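Local coordinates for iron-regulated outer membrane protein (Neisseria meningitidis, PDB 4B7O) that is a TonB-dependent iron transporter of the outer membrane, probably importing siderophore-bound iron through a plugged beta-barrel, at residues A[339-344]-A[350-355]; A[470-473]-A[477-480]. All blocks are in the same frame, centred on the assembly; numbering follows the deposited sequence.

Both interactions close hairpins at the same end of the barrel, each where one strand turns back into the next, yet neither is deeply buried and they do not touch: their centres lie about 30 Å apart and their nearest atoms about 18 Å. Interaction 1 joins strands 323-339 and 355-373 by a single hydrogen-bonded pair and then runs on as an irregular loop held by carboxylate and carboxamide groups. Interaction 2, between 458-472 and 478-493, keeps mainly to strand chemistry, with backbone bonds, lysine methylenes lying against hydroxyl side chains, and a threonine hydroxyl that reinforces the turn. Different strands are paired in the two, although all belong to one barrel.

Interaction 1: residues A[339-344]-A[350-355]; sequences SADDKD and NVVGPN
Ser-339 and Asn-355 form an antiparallel hydrogen-bonded pair, Ser-339 N to Asn-355 O and Asn-355 N to Ser-339 O each spanning 2.9 Å, and beyond it the two segments stay close without regular strand geometry. Next to this pair, Pro-354 CA makes a CA-H...O contact with Ser-339 O at 3.2 Å, while its ring carbon CD rests 3.5 Å from Ala-340 O. Past the pair, the Asp-341 carboxylate takes over as acceptor for backbone N-H groups. Although CB points away from the facing segment 350-355, the extension of CG anti to the backbone N (chi1 -167°) brings OD1 within 2.8 Å of Gly-353 N. Lys-343 N reaches the same oxygen (3.1 Å) from the other face of the carboxylate plane, completing an Asx turn, and two backbone N-H groups hold this group above and below. Gly-353 has a positive phi of 75°, which suits a residue without a side chain. Asp-342 turns inward instead, and Ser-339 OG donates to Asp-342 OD1 (2.9 Å), approaching from well above the carboxylate plane. Asp-342 OD2 lies near the Asn-355 amide, which stands almost perpendicular to the carboxylate, but the position of that oxygen is doubtful. At the far end Asn-350 ND2 donates to Lys-343 O at 2.7 Å with the acceptor nearly in the amide plane, while Asn-350 OD1 accepts a hydrogen bond from Lys-522 NZ. Strand pairing that gives way to a side-chain-braced loop fits the long hairpin connections on the extracellular side of TonB-dependent receptor barrels.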
ATOM      1  N   SER A 339      10.737   4.738 -19.871  1.00 45.04           N
ATOM      2  CA  SER A 339      11.818   3.884 -20.348  1.00 43.26           C
ATOM      3  C   SER A 339      12.704   4.645 -21.330  1.00 54.09           C
ATOM      4  O   SER A 339      12.200   5.432 -22.156  1.00 49.58           O
ATOM      5  CB  SER A 339      11.260   2.690 -21.046  1.00 41.66           C
ATOM      6  OG  SER A 339      12.269   1.755 -21.176  1.00 42.08           O
ATOM      7  N   ALA A 340      14.020   4.430 -21.214  1.00 55.31           N
ATOM      8  CA  ALA A 340      15.001   4.931 -22.183  1.00 52.33           C
ATOM      9  C   ALA A 340      14.799   4.233 -23.534  1.00 52.85           C
ATOM     10  O   ALA A 340      14.839   4.891 -24.568  1.00 54.86           O
ATOM     11  CB  ALA A 340      16.423   4.725 -21.664  1.00 45.98           C
ATOM     12  N   ASP A 341      14.550   2.917 -23.519  1.00 52.12           N
ATOM     13  CA  ASP A 341      14.341   2.165 -24.740  1.00 48.56           C
ATOM     14  C   ASP A 341      13.482   0.964 -24.469  1.00 47.48           C
ATOM     15  O   ASP A 341      13.914   0.013 -23.798  1.00 48.73           O
ATOM     16  CB  ASP A 341      15.685   1.671 -25.309  1.00 55.48           C
ATOM     17  CG  ASP A 341      15.575   1.142 -26.769  1.00 62.93           C
ATOM     18  OD1 ASP A 341      14.472   1.145 -27.392  1.00 63.32           O
ATOM     19  OD2 ASP A 341      16.630   0.721 -27.298  1.00 69.50           O
ATOM     20  N   ASP A 342      12.286   0.955 -25.052  1.00 45.37           N
ATOM     21  CA  ASP A 342      11.366  -0.154 -24.803  1.00 45.46           C
ATOM     22  C   ASP A 342      11.401  -1.221 -25.871  1.00 52.39           C
ATOM     23  O   ASP A 342      10.564  -2.130 -25.880  1.00 47.88           O
ATOM     24  CB  ASP A 342       9.948   0.371 -24.675  1.00 50.57           C
ATOM     25  CG  ASP A 342       9.574   0.638 -23.245  1.00 48.20           C
ATOM     26  OD1 ASP A 342      10.228   0.050 -22.375  1.00 42.46           O
ATOM     27  OD2 ASP A 342       8.631   1.417 -22.991  1.00 50.18           O
ATOM     28  N   LYS A 343      12.353  -1.104 -26.797  1.00 55.85           N
ATOM     29  CA  LYS A 343      12.310  -1.921 -27.996  1.00 53.05           C
ATOM     30  C   LYS A 343      12.008  -3.410 -27.708  1.00 55.76           C
ATOM     31  O   LYS A 343      11.207  -4.029 -28.416  1.00 50.15           O
ATOM     32  CB  LYS A 343      13.599  -1.744 -28.790  1.00 62.63           C
ATOM     33  CG  LYS A 343      14.810  -2.516 -28.284  1.00 57.40           C
ATOM     34  CD  LYS A 343      15.895  -2.365 -29.333  1.00 59.20           C
ATOM     35  CE  LYS A 343      17.096  -1.623 -28.777  1.00 62.28           C
ATOM     36  NZ  LYS A 343      18.061  -2.580 -28.147  1.00 58.23           N
ATOM     37  N   ASP A 344      12.621  -3.956 -26.655  1.00 51.77           N
ATOM     38  CA  ASP A 344      12.469  -5.364 -26.290  1.00 55.56           C
ATOM     39  C   ASP A 344      11.378  -5.678 -25.266  1.00 50.71           C
ATOM     40  O   ASP A 344      11.327  -6.771 -24.707  1.00 50.78           O
ATOM     41  CB  ASP A 344      13.792  -5.898 -25.792  1.00 57.49           C
ATOM     42  CG  ASP A 344      14.785  -6.041 -26.897  1.00 63.26           C
ATOM     43  OD1 ASP A 344      14.382  -6.427 -28.026  1.00 66.81           O
ATOM     44  OD2 ASP A 344      15.968  -5.773 -26.629  1.00 59.62           O
ATOM     45  N   ASN A 350       7.078  -2.458 -27.553  1.00 53.27           N
ATOM     46  CA  ASN A 350       8.365  -2.466 -28.224  1.00 50.73           C
ATOM     47  C   ASN A 350       8.551  -1.098 -28.851  1.00 50.14           C
ATOM     48  O   ASN A 350       9.068  -0.981 -29.954  1.00 45.54           O
ATOM     49  CB  ASN A 350       8.419  -3.536 -29.344  1.00 46.99           C
ATOM     50  CG  ASN A 350       8.048  -4.920 -28.861  1.00 49.22           C
ATOM     51  OD1 ASN A 350       6.915  -5.349 -29.042  1.00 54.47           O
ATOM     52  ND2 ASN A 350       8.995  -5.631 -28.257  1.00 45.12           N
ATOM     53  N   VAL A 351       8.067  -0.062 -28.179  1.00 50.13           N
ATOM     54  CA  VAL A 351       8.405   1.295 -28.607  1.00 51.26           C
ATOM     55  C   VAL A 351       9.928   1.413 -28.678  1.00 54.04           C
ATOM     56  O   VAL A 351      10.654   1.083 -27.728  1.00 55.57           O
ATOM     57  CB  VAL A 351       7.823   2.356 -27.660  1.00 49.74           C
ATOM     58  CG1 VAL A 351       8.418   3.721 -27.942  1.00 46.30           C
ATOM     59  CG2 VAL A 351       6.304   2.373 -27.740  1.00 44.11           C
ATOM     60  N   VAL A 352      10.421   1.845 -29.828  1.00 57.07           N
ATOM     61  CA  VAL A 352      11.859   2.055 -29.974  1.00 52.78           C
ATOM     62  C   VAL A 352      12.194   3.388 -29.330  1.00 47.47           C
ATOM     63  O   VAL A 352      11.535   4.373 -29.608  1.00 48.09           O
ATOM     64  CB  VAL A 352      12.282   2.036 -31.472  1.00 59.07           C
ATOM     65  CG1 VAL A 352      13.818   2.139 -31.610  1.00 49.22           C
ATOM     66  CG2 VAL A 352      11.721   0.775 -32.158  1.00 49.79           C
ATOM     67  N   GLY A 353      13.205   3.401 -28.458  1.00 54.79           N
ATOM     68  CA  GLY A 353      13.675   4.638 -27.788  1.00 51.26           C
ATOM     69  C   GLY A 353      12.718   5.064 -26.687  1.00 54.41           C
ATOM     70  O   GLY A 353      11.847   4.285 -26.298  1.00 52.24           O
ATOM     71  N   PRO A 354      12.850   6.314 -26.203  1.00 53.90           N
ATOM     72  CA  PRO A 354      12.080   6.723 -25.034  1.00 54.89           C
ATOM     73  C   PRO A 354      10.588   6.339 -25.111  1.00 55.67           C
ATOM     74  O   PRO A 354       9.959   6.495 -26.169  1.00 54.52           O
ATOM     75  CB  PRO A 354      12.279   8.252 -24.978  1.00 53.30           C
ATOM     76  CG  PRO A 354      13.544   8.523 -25.708  1.00 59.37           C
ATOM     77  CD  PRO A 354      13.685   7.416 -26.733  1.00 59.10           C
ATOM     78  N   ASN A 355      10.055   5.810 -24.004  1.00 50.90           N
ATOM     79  CA  ASN A 355       8.622   5.535 -23.870  1.00 54.09           C
ATOM     80  C   ASN A 355       8.091   6.126 -22.567  1.00 50.35           C
ATOM     81  O   ASN A 355       8.629   5.813 -21.532  1.00 59.25           O
ATOM     82  CB  ASN A 355       8.357   4.026 -23.915  1.00 50.92           C
ATOM     83  CG  ASN A 355       6.895   3.718 -24.105  1.00 52.13           C
ATOM     84  OD1 ASN A 355       6.145   4.609 -24.504  1.00 50.98           O
ATOM     85  ND2 ASN A 355       6.473   2.464 -23.839  1.00 51.79           N
TER

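Interaction 2: residues A[470-473]-A[477-480]; sequences KVKT and KTVS
Lys-477 O is gripped twice by Thr-473, through OG1 at 2.6 Å and through the backbone N at 3.1 Å, at the turn end of the beta hairpin formed by strands 458-472 and 478-493 of the barrel. The two donors converge on one carbonyl because OG1 almost eclipses the backbone N of Thr-473 (chi1 19°), an unusual rotation that sets hydroxyl and amide side by side. Within the turn, Asp-475 OD1 is hydrogen-bonded to Lys-477 N and also lies within hydrogen-bonding reach of Thr-473 OG1, whose single hydrogen must be shared between the two acceptors. Farther along, the short segments 470-472 and 478-480 run antiparallel, their directions 164° apart. Val-471 N donates to Val-479 O in a nearly straight bond of 2.9 Å, whereas the return bond from Val-479 N to Val-471 O is weak and bent. Thr-478 CA supplements it with a CA-H...O contact to Val-471 O at 3.3 Å. Val-471 and Val-479 send their side chains to one face, where both meet Ile-528 of strand 525-528. The extended chain of Lys-477 leaves the hairpin toward the same strand, where its NZ is hydrogen-bonded to Ile-528 O. The opposite face of the hairpin carries Lys-470, Lys-472, Thr-478 and Ser-480. Here the lysines contribute methylenes rather than charge to the contact between the strands: CG of Lys-472 lies 3.7 Å from Thr-478 OG1, the two side chains crossing at about a right angle, while its NZ leads away to Ser-438. Lys-470, its chain bent beyond CG, lies against its pair partner Ser-480 and the diagonal Thr-478: CD is 3.6 Å from Thr-478 CG2 and CG 3.1 Å from Ser-480 OG.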
ATOM      1  N   LYS A 470     -18.053   5.401 -13.114  1.00 50.54           N
ATOM      2  CA  LYS A 470     -18.178   5.457 -14.616  1.00 43.57           C
ATOM      3  C   LYS A 470     -16.851   5.077 -15.237  1.00 40.92           C
ATOM      4  O   LYS A 470     -15.834   5.701 -14.982  1.00 36.73           O
ATOM      5  CB  LYS A 470     -18.568   6.863 -15.089  1.00 41.53           C
ATOM      6  CG  LYS A 470     -19.307   6.837 -16.442  1.00 56.73           C
ATOM      7  CD  LYS A 470     -18.845   7.779 -17.566  1.00 49.92           C
ATOM      8  CE  LYS A 470     -19.277   9.228 -17.355  1.00 54.10           C
ATOM      9  NZ  LYS A 470     -18.209  10.006 -16.612  1.00 62.74           N
ATOM     10  N   VAL A 471     -16.833   4.036 -16.025  1.00 39.18           N
ATOM     11  CA  VAL A 471     -15.596   3.603 -16.593  1.00 41.37           C
ATOM     12  C   VAL A 471     -15.598   3.769 -18.113  1.00 47.31           C
ATOM     13  O   VAL A 471     -16.482   3.226 -18.805  1.00 44.21           O
ATOM     14  CB  VAL A 471     -15.355   2.125 -16.266  1.00 39.50           C
ATOM     15  CG1 VAL A 471     -14.434   1.514 -17.260  1.00 38.80           C
ATOM     16  CG2 VAL A 471     -14.759   1.999 -14.874  1.00 47.85           C
ATOM     17  N   LYS A 472     -14.592   4.480 -18.635  1.00 46.21           N
ATOM     18  CA  LYS A 472     -14.457   4.651 -20.076  1.00 46.12           C
ATOM     19  C   LYS A 472     -13.214   3.936 -20.534  1.00 45.57           C
ATOM     20  O   LYS A 472     -12.099   4.388 -20.282  1.00 41.62           O
ATOM     21  CB  LYS A 472     -14.446   6.141 -20.422  1.00 52.06           C
ATOM     22  CG  LYS A 472     -14.756   6.476 -21.886  1.00 56.45           C
ATOM     23  CD  LYS A 472     -13.571   7.165 -22.562  1.00 68.09           C
ATOM     24  CE  LYS A 472     -12.696   6.109 -23.241  1.00 73.34           C
ATOM     25  NZ  LYS A 472     -11.350   6.552 -23.703  1.00 61.91           N
ATOM     26  N   THR A 473     -13.407   2.776 -21.154  1.00 39.26           N
ATOM     27  CA  THR A 473     -12.305   1.987 -21.621  1.00 38.92           C
ATOM     28  C   THR A 473     -11.663   2.687 -22.812  1.00 43.00           C
ATOM     29  O   THR A 473     -12.126   3.749 -23.227  1.00 43.48           O
ATOM     30  CB  THR A 473     -12.787   0.624 -22.111  1.00 45.76           C
ATOM     31  OG1 THR A 473     -14.205   0.694 -22.381  1.00 50.94           O
ATOM     32  CG2 THR A 473     -12.465  -0.488 -21.085  1.00 47.17           C
ATOM     33  N   LYS A 477     -15.922   3.057 -25.054  1.00 54.60           N
ATOM     34  CA  LYS A 477     -17.084   2.369 -24.442  1.00 55.52           C
ATOM     35  C   LYS A 477     -17.208   2.606 -22.944  1.00 56.49           C
ATOM     36  O   LYS A 477     -16.271   2.333 -22.162  1.00 60.86           O
ATOM     37  CB  LYS A 477     -17.048   0.869 -24.718  1.00 52.81           C
ATOM     38  CG  LYS A 477     -18.203   0.130 -24.056  1.00 56.25           C
ATOM     39  CD  LYS A 477     -17.929  -1.370 -24.114  1.00 58.77           C
ATOM     40  CE  LYS A 477     -19.180  -2.229 -23.962  1.00 55.54           C
ATOM     41  NZ  LYS A 477     -18.698  -3.649 -24.056  1.00 56.70           N
ATOM     42  N   THR A 478     -18.366   3.133 -22.566  1.00 55.89           N
ATOM     43  CA  THR A 478     -18.677   3.499 -21.191  1.00 53.85           C
ATOM     44  C   THR A 478     -19.500   2.447 -20.493  1.00 56.50           C
ATOM     45  O   THR A 478     -20.022   1.547 -21.141  1.00 62.44           O
ATOM     46  CB  THR A 478     -19.380   4.826 -21.158  1.00 51.63           C
ATOM     47  OG1 THR A 478     -18.417   5.793 -21.557  1.00 57.73           O
ATOM     48  CG2 THR A 478     -19.813   5.168 -19.796  1.00 53.63           C
ATOM     49  N   VAL A 479     -19.558   2.521 -19.168  1.00 52.25           N
ATOM     50  CA  VAL A 479     -20.404   1.636 -18.361  1.00 45.79           C
ATOM     51  C   VAL A 479     -20.317   2.146 -16.966  1.00 45.32           C
ATOM     52  O   VAL A 479     -19.201   2.397 -16.484  1.00 44.36           O
ATOM     53  CB  VAL A 479     -19.892   0.208 -18.287  1.00 48.17           C
ATOM     54  CG1 VAL A 479     -20.686  -0.543 -17.222  1.00 42.11           C
ATOM     55  CG2 VAL A 479     -19.981  -0.465 -19.653  1.00 41.11           C
ATOM     56  N   SER A 480     -21.490   2.317 -16.358  1.00 42.18           N
ATOM     57  CA  SER A 480     -21.675   2.757 -14.982  1.00 44.77           C
ATOM     58  C   SER A 480     -22.365   1.736 -14.057  1.00 46.33           C
ATOM     59  O   SER A 480     -22.859   0.675 -14.484  1.00 40.62           O
ATOM     60  CB  SER A 480     -22.464   4.052 -14.918  1.00 46.03           C
ATOM     61  OG  SER A 480     -21.792   5.104 -15.586  1.00 51.61           O
TER